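Local coordinates for oligopeptide ABC transporter OppAIV (Borrelia burgdorferi B31, PDB 4GL8), which probably binds oligopeptides outside the cytoplasmic membrane and delivers them to an ABC transporter for uptake, at residues S54-V57 with S58-L62. Numbering follows the deposited sequence.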
ATOM      1  N   SER A  54       0.435   3.027   7.319  1.00 22.22           N
ATOM      2  CA  SER A  54      -0.606   2.008   7.420  1.00 23.96           C
ATOM      3  C   SER A  54      -0.299   0.944   8.472  1.00 24.09           C
ATOM      4  O   SER A  54      -1.193   0.534   9.211  1.00 25.46           O
ATOM      5  CB  SER A  54      -0.813   1.296   6.086  1.00 24.02           C
ATOM      6  OG  SER A  54      -1.912   0.437   6.210  1.00 26.07           O
ATOM      7  N   GLY A  55       0.952   0.498   8.515  1.00 23.08           N
ATOM      8  CA  GLY A  55       1.356  -0.547   9.423  1.00 23.62           C
ATOM      9  C   GLY A  55       1.313  -0.108  10.876  1.00 24.31           C
ATOM     10  O   GLY A  55       0.998  -0.897  11.774  1.00 25.74           O
ATOM     11  N   ILE A  56       1.592   1.172  11.101  1.00 23.30           N
ATOM     12  CA  ILE A  56       1.511   1.745  12.422  1.00 22.65           C
ATOM     13  C   ILE A  56       0.043   1.994  12.819  1.00 23.07           C
ATOM     14  O   ILE A  56      -0.403   1.576  13.890  1.00 23.84           O
ATOM     15  CB  ILE A  56       2.375   3.023  12.483  1.00 22.43           C
ATOM     16  CG1 ILE A  56       3.848   2.649  12.391  1.00 22.98           C
ATOM     17  CG2 ILE A  56       2.119   3.804  13.763  1.00 22.80           C
ATOM     18  CD1 ILE A  56       4.733   3.789  11.989  1.00 23.37           C
ATOM     19  N   VAL A  57      -0.699   2.680  11.968  1.00 22.96           N
ATOM     20  CA  VAL A  57      -2.062   3.075  12.293  1.00 23.98           C
ATOM     21  C   VAL A  57      -2.956   1.869  12.540  1.00 24.16           C
ATOM     22  O   VAL A  57      -3.879   1.936  13.336  1.00 24.84           O
ATOM     23  CB  VAL A  57      -2.670   3.952  11.169  1.00 24.91           C
ATOM     24  CG1 VAL A  57      -3.898   3.335  10.526  1.00 26.24           C
ATOM     25  CG2 VAL A  57      -3.015   5.302  11.684  1.00 26.12           C
ATOM     26  N   SER A  58      -2.685   0.776  11.841  1.00 24.63           N
ATOM     27  CA  SER A  58      -3.438  -0.439  12.018  1.00 25.84           C
ATOM     28  C   SER A  58      -3.251  -1.012  13.436  1.00 25.50           C
ATOM     29  O   SER A  58      -4.119  -1.767  13.896  1.00 26.36           O
ATOM     30  CB  SER A  58      -3.087  -1.456  10.917  1.00 28.30           C
ATOM     31  OG  SER A  58      -1.772  -2.004  11.153  1.00 33.71           O
ATOM     32  N   GLN A  59      -2.179  -0.616  14.155  1.00 23.79           N
ATOM     33  CA  GLN A  59      -1.998  -1.052  15.538  1.00 23.24           C
ATOM     34  C   GLN A  59      -2.801  -0.213  16.514  1.00 23.55           C
ATOM     35  O   GLN A  59      -2.875  -0.557  17.686  1.00 23.62           O
ATOM     36  CB  GLN A  59      -0.534  -1.040  15.974  1.00 23.56           C
ATOM     37  CG  GLN A  59       0.442  -1.610  14.969  1.00 22.98           C
ATOM     38  CD  GLN A  59       0.049  -2.995  14.506  1.00 23.32           C
ATOM     39  OE1 GLN A  59      -0.208  -3.886  15.313  1.00 22.53           O
ATOM     40  NE2 GLN A  59      -0.027  -3.178  13.190  1.00 23.60           N
ATOM     41  N   MET A  60      -3.424   0.864  16.025  1.00 22.99           N
ATOM     42  CA  MET A  60      -4.105   1.793  16.881  1.00 23.08           C
ATOM     43  C   MET A  60      -5.574   1.933  16.598  1.00 22.57           C
ATOM     44  O   MET A  60      -6.299   2.225  17.509  1.00 22.37           O
ATOM     45  CB  MET A  60      -3.461   3.159  16.798  1.00 23.51           C
ATOM     46  CG  MET A  60      -1.998   3.116  17.149  1.00 25.37           C
ATOM     47  SD  MET A  60      -1.295   4.733  17.433  1.00 26.57           S
ATOM     48  CE  MET A  60      -1.104   5.311  15.768  1.00 26.20           C
ATOM     49  N   PHE A  61      -5.993   1.749  15.349  1.00 22.46           N
ATOM     50  CA  PHE A  61      -7.377   1.967  14.932  1.00 22.49           C
ATOM     51  C   PHE A  61      -7.967   0.685  14.368  1.00 22.34           C
ATOM     52  O   PHE A  61      -7.471   0.122  13.391  1.00 23.20           O
ATOM     53  CB  PHE A  61      -7.472   3.126  13.922  1.00 21.83           C
ATOM     54  CG  PHE A  61      -7.073   4.451  14.508  1.00 22.18           C
ATOM     55  CD1 PHE A  61      -5.738   4.838  14.534  1.00 21.92           C
ATOM     56  CD2 PHE A  61      -8.009   5.262  15.108  1.00 21.62           C
ATOM     57  CE1 PHE A  61      -5.366   6.033  15.138  1.00 22.30           C
ATOM     58  CE2 PHE A  61      -7.642   6.453  15.700  1.00 22.10           C
ATOM     59  CZ  PHE A  61      -6.314   6.839  15.727  1.00 21.76           C
ATOM     60  N   LEU A  62      -9.039   0.252  15.020  1.00 21.60           N
ATOM     61  CA  LEU A  62      -9.839  -0.887  14.615  1.00 20.69           C
ATOM     62  C   LEU A  62     -10.797  -0.489  13.494  1.00 19.24           C
ATOM     63  O   LEU A  62     -11.520   0.491  13.614  1.00 18.90           O
ATOM     64  CB  LEU A  62     -10.626  -1.356  15.821  1.00 21.89           C
ATOM     65  CG  LEU A  62     -11.165  -2.768  15.827  1.00 23.35           C
ATOM     66  CD1 LEU A  62     -10.021  -3.774  15.645  1.00 23.65           C
ATOM     67  CD2 LEU A  62     -11.903  -2.973  17.157  1.00 23.90           C
TER
HETATM   68  O   HOH W   1      -1.647  -2.193   8.143  1.00 45.21           O
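The Q59 side chain curls back so that its amide meets G55 O nearly head-on, at the C-terminal end of helix 51-57 in this protein of the solute-binding family 5. Bent at chi2 (-53°), it brings NE2 to 2.9 Å from G55 O, which lies close to the amide plane; a side-chain N-H thus serves G55 O, while Q59 N turns to I56 O. F520 O takes a second bond from NE2 and L522 N donates to OE1, so both ends of the amide are held and its rotation is fixed. S58 OG also comes within 3.0 Å of G55 O; a water bridges S58 OG and S54 OG, and S54 OG is also hydrogen-bonded to Q180 OE1.

The main-chain bonds mix spans: S58 N reaches S54 O four residues back, Q59 N only three. On the apolar side, M60 runs alongside I56, and its bend at chi3 (-77°) sets CE 4.1 Å from I56 CG2. V57 CG2 meets F61 CD1 at 4.0 Å. V57 O lies at the edge of the F61 ring and accepts the N-H of both M60 and F61, with M60 N above the carbonyl plane and F61 N, 2.9 Å from that oxygen, almost in line with the C=O bond.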